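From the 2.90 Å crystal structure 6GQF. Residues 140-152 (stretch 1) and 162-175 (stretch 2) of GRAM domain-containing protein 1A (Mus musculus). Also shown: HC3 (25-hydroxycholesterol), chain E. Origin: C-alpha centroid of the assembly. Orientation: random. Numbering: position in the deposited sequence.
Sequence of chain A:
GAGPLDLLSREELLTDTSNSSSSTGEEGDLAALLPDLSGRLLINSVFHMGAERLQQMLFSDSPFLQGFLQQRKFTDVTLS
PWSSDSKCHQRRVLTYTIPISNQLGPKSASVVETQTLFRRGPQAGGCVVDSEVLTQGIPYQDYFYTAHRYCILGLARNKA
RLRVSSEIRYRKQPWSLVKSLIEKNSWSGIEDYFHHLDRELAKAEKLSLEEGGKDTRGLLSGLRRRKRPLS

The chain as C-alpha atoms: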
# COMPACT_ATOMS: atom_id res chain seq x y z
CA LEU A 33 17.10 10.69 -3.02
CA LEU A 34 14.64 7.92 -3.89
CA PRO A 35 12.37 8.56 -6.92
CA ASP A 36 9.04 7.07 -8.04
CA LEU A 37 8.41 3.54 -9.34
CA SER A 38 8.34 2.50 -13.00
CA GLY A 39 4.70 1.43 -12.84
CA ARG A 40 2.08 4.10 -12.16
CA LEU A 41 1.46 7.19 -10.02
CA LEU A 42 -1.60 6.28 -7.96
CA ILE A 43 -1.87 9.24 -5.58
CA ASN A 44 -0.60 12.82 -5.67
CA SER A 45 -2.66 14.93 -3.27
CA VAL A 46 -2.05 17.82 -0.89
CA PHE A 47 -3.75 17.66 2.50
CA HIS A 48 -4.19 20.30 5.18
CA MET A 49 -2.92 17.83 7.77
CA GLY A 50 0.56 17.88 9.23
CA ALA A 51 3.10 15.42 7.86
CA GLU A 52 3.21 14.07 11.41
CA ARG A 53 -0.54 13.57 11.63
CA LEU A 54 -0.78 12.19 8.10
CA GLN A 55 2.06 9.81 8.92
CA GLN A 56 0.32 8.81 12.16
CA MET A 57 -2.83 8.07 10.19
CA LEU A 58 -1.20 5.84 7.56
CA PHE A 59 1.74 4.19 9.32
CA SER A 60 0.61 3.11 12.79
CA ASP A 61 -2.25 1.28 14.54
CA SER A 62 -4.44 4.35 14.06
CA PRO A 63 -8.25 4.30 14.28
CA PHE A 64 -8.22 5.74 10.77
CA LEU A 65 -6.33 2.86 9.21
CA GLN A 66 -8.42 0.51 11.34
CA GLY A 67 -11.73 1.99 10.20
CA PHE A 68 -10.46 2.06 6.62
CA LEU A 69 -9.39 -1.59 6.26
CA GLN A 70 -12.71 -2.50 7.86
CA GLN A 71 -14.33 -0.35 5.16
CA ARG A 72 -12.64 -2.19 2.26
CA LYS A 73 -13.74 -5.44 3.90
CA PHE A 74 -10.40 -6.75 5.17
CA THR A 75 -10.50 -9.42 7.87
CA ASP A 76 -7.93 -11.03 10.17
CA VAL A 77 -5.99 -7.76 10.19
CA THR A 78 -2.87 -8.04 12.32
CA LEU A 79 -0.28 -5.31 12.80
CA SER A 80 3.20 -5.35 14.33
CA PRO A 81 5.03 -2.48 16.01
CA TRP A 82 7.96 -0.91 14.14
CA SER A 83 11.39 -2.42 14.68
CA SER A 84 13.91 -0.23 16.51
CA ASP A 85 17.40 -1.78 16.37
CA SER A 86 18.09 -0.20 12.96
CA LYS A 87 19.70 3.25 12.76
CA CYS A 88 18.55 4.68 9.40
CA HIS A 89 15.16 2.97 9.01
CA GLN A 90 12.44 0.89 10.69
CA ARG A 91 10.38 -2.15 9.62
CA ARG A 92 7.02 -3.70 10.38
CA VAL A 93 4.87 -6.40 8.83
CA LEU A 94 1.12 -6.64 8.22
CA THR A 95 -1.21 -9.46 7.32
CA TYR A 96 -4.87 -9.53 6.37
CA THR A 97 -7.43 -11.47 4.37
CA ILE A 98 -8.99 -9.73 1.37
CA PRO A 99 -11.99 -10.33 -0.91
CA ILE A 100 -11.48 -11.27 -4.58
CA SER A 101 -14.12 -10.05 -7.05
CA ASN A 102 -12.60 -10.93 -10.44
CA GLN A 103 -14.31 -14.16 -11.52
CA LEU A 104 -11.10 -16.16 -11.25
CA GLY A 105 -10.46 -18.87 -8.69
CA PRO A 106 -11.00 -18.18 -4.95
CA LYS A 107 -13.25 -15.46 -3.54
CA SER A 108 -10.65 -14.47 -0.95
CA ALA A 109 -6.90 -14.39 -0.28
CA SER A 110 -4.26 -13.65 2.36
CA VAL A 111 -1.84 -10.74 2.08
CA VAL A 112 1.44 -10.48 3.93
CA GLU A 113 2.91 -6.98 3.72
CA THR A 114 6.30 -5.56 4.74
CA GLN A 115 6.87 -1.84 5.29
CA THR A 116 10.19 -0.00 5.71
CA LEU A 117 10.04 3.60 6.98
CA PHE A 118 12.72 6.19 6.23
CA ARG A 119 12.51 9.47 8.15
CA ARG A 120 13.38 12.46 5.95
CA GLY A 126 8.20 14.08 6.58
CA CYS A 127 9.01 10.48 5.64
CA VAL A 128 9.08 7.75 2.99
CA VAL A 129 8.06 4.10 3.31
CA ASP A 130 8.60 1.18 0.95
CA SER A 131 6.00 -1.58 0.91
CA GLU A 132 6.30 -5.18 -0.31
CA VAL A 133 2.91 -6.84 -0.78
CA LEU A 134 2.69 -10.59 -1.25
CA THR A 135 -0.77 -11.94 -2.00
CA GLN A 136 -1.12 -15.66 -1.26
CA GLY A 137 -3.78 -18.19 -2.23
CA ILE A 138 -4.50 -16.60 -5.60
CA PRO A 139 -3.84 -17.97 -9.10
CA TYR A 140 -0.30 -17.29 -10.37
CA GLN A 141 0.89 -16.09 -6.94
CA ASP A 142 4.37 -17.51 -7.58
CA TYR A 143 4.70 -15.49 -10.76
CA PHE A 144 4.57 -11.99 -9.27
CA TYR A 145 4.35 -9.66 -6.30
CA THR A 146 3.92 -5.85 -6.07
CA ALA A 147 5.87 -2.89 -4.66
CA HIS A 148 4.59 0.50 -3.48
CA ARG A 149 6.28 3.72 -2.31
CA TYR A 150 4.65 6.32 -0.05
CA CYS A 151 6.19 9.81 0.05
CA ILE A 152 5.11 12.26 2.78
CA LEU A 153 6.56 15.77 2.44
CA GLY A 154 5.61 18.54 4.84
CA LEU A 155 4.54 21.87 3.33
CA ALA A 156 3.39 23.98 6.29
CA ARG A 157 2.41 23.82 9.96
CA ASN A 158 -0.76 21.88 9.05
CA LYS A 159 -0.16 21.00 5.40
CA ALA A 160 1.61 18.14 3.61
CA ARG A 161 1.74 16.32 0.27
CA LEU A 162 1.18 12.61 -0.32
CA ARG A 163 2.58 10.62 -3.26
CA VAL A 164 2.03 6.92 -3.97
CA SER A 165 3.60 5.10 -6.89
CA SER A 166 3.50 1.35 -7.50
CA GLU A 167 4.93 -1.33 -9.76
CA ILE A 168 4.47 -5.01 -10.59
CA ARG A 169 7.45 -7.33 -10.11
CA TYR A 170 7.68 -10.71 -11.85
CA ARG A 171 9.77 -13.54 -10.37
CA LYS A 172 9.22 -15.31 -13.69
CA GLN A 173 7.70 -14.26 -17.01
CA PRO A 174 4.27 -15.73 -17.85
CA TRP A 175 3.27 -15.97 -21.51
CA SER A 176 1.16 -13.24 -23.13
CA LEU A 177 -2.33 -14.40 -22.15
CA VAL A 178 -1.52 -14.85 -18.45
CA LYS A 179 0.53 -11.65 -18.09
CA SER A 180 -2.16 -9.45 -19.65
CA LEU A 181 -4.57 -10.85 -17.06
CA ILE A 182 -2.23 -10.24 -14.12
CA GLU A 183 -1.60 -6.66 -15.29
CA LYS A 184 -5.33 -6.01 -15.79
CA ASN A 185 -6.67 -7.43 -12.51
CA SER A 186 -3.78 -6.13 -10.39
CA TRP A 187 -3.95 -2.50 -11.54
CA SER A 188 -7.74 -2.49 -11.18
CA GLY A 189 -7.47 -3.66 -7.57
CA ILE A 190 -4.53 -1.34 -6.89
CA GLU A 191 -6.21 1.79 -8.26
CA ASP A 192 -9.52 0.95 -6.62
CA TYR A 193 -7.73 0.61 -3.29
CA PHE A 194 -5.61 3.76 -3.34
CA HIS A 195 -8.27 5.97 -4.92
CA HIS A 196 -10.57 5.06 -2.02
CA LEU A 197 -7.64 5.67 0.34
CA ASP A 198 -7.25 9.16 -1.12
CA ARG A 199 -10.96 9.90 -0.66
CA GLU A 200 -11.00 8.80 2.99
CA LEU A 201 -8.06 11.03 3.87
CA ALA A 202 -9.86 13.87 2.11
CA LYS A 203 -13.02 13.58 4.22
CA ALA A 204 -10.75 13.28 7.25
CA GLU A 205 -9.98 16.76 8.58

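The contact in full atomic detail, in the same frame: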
# COMPACT_ATOMS: atom_id res chain seq x y z
N TYR A 140 -1.53 -17.90 -9.88
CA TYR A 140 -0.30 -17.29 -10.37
C TYR A 140 0.41 -16.45 -9.31
O TYR A 140 1.10 -15.48 -9.63
CB TYR A 140 -0.59 -16.42 -11.60
CG TYR A 140 -1.37 -17.13 -12.68
CD1 TYR A 140 -0.81 -18.17 -13.40
CD2 TYR A 140 -2.67 -16.75 -12.99
CE1 TYR A 140 -1.51 -18.82 -14.39
CE2 TYR A 140 -3.38 -17.39 -13.98
CZ TYR A 140 -2.80 -18.43 -14.68
OH TYR A 140 -3.51 -19.09 -15.67
N GLN A 141 0.26 -16.83 -8.04
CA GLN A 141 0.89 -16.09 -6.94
C GLN A 141 2.42 -16.20 -6.98
O GLN A 141 3.12 -15.28 -6.56
CB GLN A 141 0.38 -16.60 -5.59
CG GLN A 141 0.56 -18.09 -5.38
CD GLN A 141 0.07 -18.54 -4.01
OE1 GLN A 141 0.45 -17.97 -2.99
NE2 GLN A 141 -0.77 -19.56 -3.99
N ASP A 142 2.93 -17.32 -7.47
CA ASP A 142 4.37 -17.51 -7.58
C ASP A 142 4.98 -16.60 -8.63
O ASP A 142 6.15 -16.24 -8.54
CB ASP A 142 4.70 -18.96 -7.92
CG ASP A 142 4.68 -19.87 -6.71
OD1 ASP A 142 4.64 -19.37 -5.57
OD2 ASP A 142 4.72 -21.11 -6.91
N TYR A 143 4.18 -16.24 -9.63
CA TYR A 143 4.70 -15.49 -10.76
C TYR A 143 5.13 -14.07 -10.40
O TYR A 143 6.12 -13.57 -10.94
CB TYR A 143 3.65 -15.43 -11.87
CG TYR A 143 3.60 -16.67 -12.73
CD1 TYR A 143 2.89 -17.79 -12.32
CD2 TYR A 143 4.25 -16.72 -13.95
CE1 TYR A 143 2.85 -18.92 -13.10
CE2 TYR A 143 4.21 -17.85 -14.74
CZ TYR A 143 3.50 -18.95 -14.31
OH TYR A 143 3.45 -20.08 -15.08
N PHE A 144 4.40 -13.42 -9.49
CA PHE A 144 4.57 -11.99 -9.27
C PHE A 144 4.29 -11.57 -7.84
O PHE A 144 3.69 -12.30 -7.06
CB PHE A 144 3.66 -11.20 -10.21
CG PHE A 144 2.21 -11.18 -9.78
CD1 PHE A 144 1.41 -12.30 -9.93
CD2 PHE A 144 1.65 -10.04 -9.22
CE1 PHE A 144 0.08 -12.28 -9.53
CE2 PHE A 144 0.33 -10.02 -8.82
CZ PHE A 144 -0.46 -11.15 -8.98
N TYR A 145 4.74 -10.36 -7.51
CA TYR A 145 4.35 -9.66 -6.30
C TYR A 145 4.42 -8.17 -6.66
O TYR A 145 4.83 -7.83 -7.77
CB TYR A 145 5.24 -10.03 -5.11
CG TYR A 145 6.66 -9.51 -5.17
CD1 TYR A 145 7.63 -10.14 -5.94
CD2 TYR A 145 7.04 -8.39 -4.43
CE1 TYR A 145 8.93 -9.67 -5.99
CE2 TYR A 145 8.34 -7.91 -4.48
CZ TYR A 145 9.28 -8.55 -5.26
OH TYR A 145 10.56 -8.07 -5.30
N THR A 146 4.00 -7.29 -5.75
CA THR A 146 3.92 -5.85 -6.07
C THR A 146 4.66 -5.00 -5.04
O THR A 146 4.77 -5.38 -3.87
CB THR A 146 2.45 -5.36 -6.17
OG1 THR A 146 1.80 -5.45 -4.89
CG2 THR A 146 1.69 -6.18 -7.19
N ALA A 147 5.16 -3.86 -5.51
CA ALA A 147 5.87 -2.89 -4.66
C ALA A 147 5.19 -1.53 -4.73
O ALA A 147 4.64 -1.14 -5.76
CB ALA A 147 7.32 -2.78 -5.08
N HIS A 148 5.23 -0.81 -3.61
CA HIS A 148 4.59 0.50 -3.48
C HIS A 148 5.45 1.44 -2.62
O HIS A 148 6.04 1.02 -1.63
CB HIS A 148 3.20 0.34 -2.87
CG HIS A 148 2.39 -0.73 -3.51
ND1 HIS A 148 1.39 -0.47 -4.43
CD2 HIS A 148 2.44 -2.08 -3.39
CE1 HIS A 148 0.87 -1.61 -4.84
NE2 HIS A 148 1.49 -2.60 -4.23
N ARG A 149 5.50 2.71 -3.02
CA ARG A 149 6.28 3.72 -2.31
C ARG A 149 5.39 4.88 -1.89
O ARG A 149 4.75 5.51 -2.73
CB ARG A 149 7.43 4.22 -3.19
CG ARG A 149 8.49 5.00 -2.42
CD ARG A 149 9.52 5.66 -3.33
NE ARG A 149 10.24 4.71 -4.18
CZ ARG A 149 11.26 3.95 -3.77
NH1 ARG A 149 11.69 4.01 -2.52
NH2 ARG A 149 11.85 3.13 -4.62
N TYR A 150 5.34 5.15 -0.59
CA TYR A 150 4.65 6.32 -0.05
C TYR A 150 5.66 7.43 0.22
O TYR A 150 6.68 7.19 0.87
CB TYR A 150 3.93 5.99 1.25
CG TYR A 150 2.88 4.90 1.19
CD1 TYR A 150 3.24 3.56 1.10
CD2 TYR A 150 1.53 5.21 1.29
CE1 TYR A 150 2.28 2.57 1.06
CE2 TYR A 150 0.57 4.22 1.26
CZ TYR A 150 0.95 2.90 1.15
OH TYR A 150 -0.00 1.91 1.12
N CYS A 151 5.38 8.63 -0.27
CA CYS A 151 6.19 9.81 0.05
C CYS A 151 5.34 10.85 0.79
O CYS A 151 4.34 11.32 0.26
CB CYS A 151 6.78 10.44 -1.22
SG CYS A 151 7.83 9.35 -2.22
N ILE A 152 5.74 11.17 2.02
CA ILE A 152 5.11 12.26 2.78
C ILE A 152 6.10 13.42 2.93
O ILE A 152 7.15 13.27 3.56
CB ILE A 152 4.64 11.80 4.17
CG1 ILE A 152 3.46 10.84 4.03
CG2 ILE A 152 4.24 13.01 5.04
CD1 ILE A 152 2.87 10.33 5.34
N LEU A 162 1.11 14.06 -0.33
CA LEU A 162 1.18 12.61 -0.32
C LEU A 162 1.34 12.09 -1.75
O LEU A 162 0.53 12.41 -2.63
CB LEU A 162 -0.07 12.01 0.34
CG LEU A 162 -0.19 10.48 0.38
CD1 LEU A 162 0.95 9.85 1.13
CD2 LEU A 162 -1.50 10.08 1.02
N ARG A 163 2.38 11.30 -1.98
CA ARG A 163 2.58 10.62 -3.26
C ARG A 163 2.62 9.10 -3.07
O ARG A 163 3.22 8.60 -2.12
CB ARG A 163 3.87 11.08 -3.94
CG ARG A 163 3.80 12.47 -4.52
CD ARG A 163 5.16 12.94 -5.01
NE ARG A 163 5.61 12.23 -6.21
CZ ARG A 163 5.28 12.57 -7.46
NH1 ARG A 163 4.47 13.60 -7.69
NH2 ARG A 163 5.75 11.87 -8.48
N VAL A 164 1.96 8.38 -3.97
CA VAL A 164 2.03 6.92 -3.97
C VAL A 164 2.20 6.40 -5.39
O VAL A 164 1.33 6.58 -6.24
CB VAL A 164 0.78 6.28 -3.35
CG1 VAL A 164 0.93 4.76 -3.30
CG2 VAL A 164 0.52 6.84 -1.96
N SER A 165 3.34 5.77 -5.64
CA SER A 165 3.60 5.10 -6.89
C SER A 165 3.72 3.61 -6.62
O SER A 165 4.04 3.20 -5.50
CB SER A 165 4.87 5.63 -7.55
OG SER A 165 5.97 5.50 -6.67
N SER A 166 3.46 2.80 -7.64
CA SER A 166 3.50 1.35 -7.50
C SER A 166 4.16 0.72 -8.71
O SER A 166 4.43 1.39 -9.70
CB SER A 166 2.09 0.80 -7.31
OG SER A 166 1.46 1.49 -6.23
N GLU A 167 4.43 -0.58 -8.62
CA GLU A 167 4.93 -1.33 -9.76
C GLU A 167 4.72 -2.82 -9.53
O GLU A 167 4.65 -3.28 -8.39
CB GLU A 167 6.40 -1.01 -10.03
CG GLU A 167 7.39 -1.62 -9.05
CD GLU A 167 8.83 -1.22 -9.36
OE1 GLU A 167 9.04 -0.43 -10.30
OE2 GLU A 167 9.75 -1.71 -8.66
N ILE A 168 4.61 -3.56 -10.63
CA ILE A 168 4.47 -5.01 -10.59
C ILE A 168 5.83 -5.65 -10.85
O ILE A 168 6.54 -5.26 -11.77
CB ILE A 168 3.45 -5.51 -11.63
CG1 ILE A 168 2.05 -4.97 -11.30
CG2 ILE A 168 3.41 -7.03 -11.68
CD1 ILE A 168 1.10 -5.00 -12.45
N ARG A 169 6.17 -6.64 -10.03
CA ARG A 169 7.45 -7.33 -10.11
C ARG A 169 7.27 -8.83 -10.34
O ARG A 169 6.66 -9.52 -9.52
CB ARG A 169 8.26 -7.09 -8.84
CG ARG A 169 8.73 -5.66 -8.67
CD ARG A 169 9.59 -5.50 -7.43
NE ARG A 169 10.04 -4.12 -7.28
CZ ARG A 169 10.54 -3.61 -6.15
NH1 ARG A 169 10.66 -4.37 -5.07
NH2 ARG A 169 10.92 -2.34 -6.12
N TYR A 170 7.81 -9.32 -11.45
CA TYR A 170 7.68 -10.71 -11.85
C TYR A 170 8.90 -11.56 -11.48
O TYR A 170 10.01 -11.28 -11.94
CB TYR A 170 7.43 -10.79 -13.35
CG TYR A 170 6.12 -10.17 -13.77
CD1 TYR A 170 4.94 -10.92 -13.76
CD2 TYR A 170 6.04 -8.84 -14.15
CE1 TYR A 170 3.74 -10.35 -14.14
CE2 TYR A 170 4.84 -8.27 -14.53
CZ TYR A 170 3.69 -9.03 -14.52
OH TYR A 170 2.49 -8.47 -14.89
N ARG A 171 8.70 -12.59 -10.67
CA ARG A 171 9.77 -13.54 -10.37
C ARG A 171 10.09 -14.37 -11.61
O ARG A 171 11.22 -14.78 -11.82
CB ARG A 171 9.37 -14.45 -9.22
CG ARG A 171 8.93 -13.72 -7.97
CD ARG A 171 8.77 -14.70 -6.83
NE ARG A 171 8.34 -14.05 -5.60
CZ ARG A 171 7.07 -13.88 -5.24
NH1 ARG A 171 6.08 -14.30 -6.01
NH2 ARG A 171 6.80 -13.27 -4.09
N LYS A 172 9.06 -14.63 -12.41
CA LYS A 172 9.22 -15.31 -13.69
C LYS A 172 8.21 -14.76 -14.69
O LYS A 172 7.16 -14.24 -14.30
CB LYS A 172 9.05 -16.83 -13.53
CG LYS A 172 7.80 -17.24 -12.78
CD LYS A 172 7.66 -18.76 -12.72
CE LYS A 172 6.40 -19.17 -11.96
NZ LYS A 172 6.21 -20.64 -12.00
N GLN A 173 8.52 -14.87 -15.98
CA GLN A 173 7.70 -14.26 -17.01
C GLN A 173 6.62 -15.22 -17.53
O GLN A 173 6.95 -16.24 -18.15
CB GLN A 173 8.57 -13.79 -18.18
CG GLN A 173 9.40 -12.56 -17.86
CD GLN A 173 8.56 -11.31 -17.69
OE1 GLN A 173 7.50 -11.16 -18.32
NE2 GLN A 173 9.02 -10.40 -16.85
N PRO A 174 5.34 -14.90 -17.28
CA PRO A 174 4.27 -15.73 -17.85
C PRO A 174 4.03 -15.35 -19.30
O PRO A 174 4.32 -14.22 -19.68
CB PRO A 174 3.06 -15.38 -16.98
CG PRO A 174 3.31 -13.99 -16.53
CD PRO A 174 4.81 -13.80 -16.46
N TRP A 175 3.50 -16.27 -20.10
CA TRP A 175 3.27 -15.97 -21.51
C TRP A 175 2.19 -14.89 -21.64
O TRP A 175 1.62 -14.45 -20.64
CB TRP A 175 2.92 -17.24 -22.30
CG TRP A 175 1.72 -18.04 -21.86
CD1 TRP A 175 1.52 -18.65 -20.65
CD2 TRP A 175 0.57 -18.35 -22.65
NE1 TRP A 175 0.31 -19.30 -20.64
CE2 TRP A 175 -0.29 -19.14 -21.86
CE3 TRP A 175 0.17 -18.04 -23.96
CZ2 TRP A 175 -1.52 -19.61 -22.32
CZ3 TRP A 175 -1.05 -18.51 -24.42
CH2 TRP A 175 -1.88 -19.28 -23.60
C18 HC3 E . -5.07 -6.51 -6.20
C13 HC3 E . -4.29 -7.55 -5.40
C12 HC3 E . -5.01 -7.69 -4.18
C11 HC3 E . -4.96 -6.36 -3.23
C9 HC3 E . -3.53 -5.87 -2.97
C10 HC3 E . -3.48 -4.55 -2.03
C19 HC3 E . -4.55 -3.59 -2.50
C1 HC3 E . -3.81 -4.93 -0.59
C2 HC3 E . -3.71 -3.76 0.35
C3 HC3 E . -2.37 -3.09 0.30
O1 HC3 E . -2.38 -1.93 1.13
C4 HC3 E . -1.99 -2.69 -1.12
C5 HC3 E . -2.17 -3.86 -2.08
C6 HC3 E . -1.28 -3.92 -3.47
C7 HC3 E . -1.29 -5.21 -4.20
C8 HC3 E . -2.83 -5.69 -4.31
C14 HC3 E . -2.88 -6.97 -5.11
C15 HC3 E . -2.09 -7.06 -6.51
C16 HC3 E . -2.85 -8.38 -7.30
C17 HC3 E . -4.00 -8.85 -6.39
C20 HC3 E . -5.20 -9.31 -7.07
C21 HC3 E . -5.84 -10.41 -6.18
C22 HC3 E . -5.06 -9.82 -8.54
C23 HC3 E . -5.28 -11.29 -8.76
C24 HC3 E . -4.80 -11.56 -10.17
C25 HC3 E . -5.37 -12.86 -10.68
C26 HC3 E . -4.74 -13.13 -12.03
C27 HC3 E . -5.02 -13.98 -9.72
O2 HC3 E . -6.77 -12.73 -10.82

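The two antiparallel strands, 144-152 and 162-170, bury 1224 Å² together with their flanking turns. On the sheet face that carries Phe144, Thr146 and His148, apolar neighbours pack in register: Tyr150 CD2 lies 3.8 Å from Val164 CG2, Ile152 CG1 4.0 Å from Leu162 CD1, and Phe144 CB 3.8 Å from Tyr170 CD1. The branched Val164 packs against the Tyr150 ring, while Ile152 and Leu162 pair two aliphatic side chains. This face also meets 25-hydroxycholesterol, with Phe144 CE2 3.9 Å from sterol C16. Between these apolar pairs, His148 ND1 hydrogen-bonds Ser166 OG (2.7 Å) while His148 NE2 hydrogen-bonds Thr146 OG1 (2.9 Å), so both imidazole nitrogens are satisfied in a buried site.

The backbone supplies the regular framework. Paired hydrogen bonds join Tyr145 to Arg169, Ala147 to Glu167, Arg149 to Ser165 and Cys151 to Arg163; the last pair is bonded through Cys151 N to Arg163 O at 2.8 Å and Arg163 N to Cys151 O at 3.0 Å.

On the other face, the small Ala147 lets the Arg169 guanidinium lie over its methyl group (CB to CZ, 3.5 Å), while Arg169 NE forms a salt bridge with Glu167 OE2 (2.8 Å).

Beyond the strands, Lys172 CE sits 3.5 Å above the Tyr143 ring centroid, bringing NZ into a cation-pi contact. At the exposed edge, Arg171 NH1 hydrogen-bonds Asp142 O (3.2 Å).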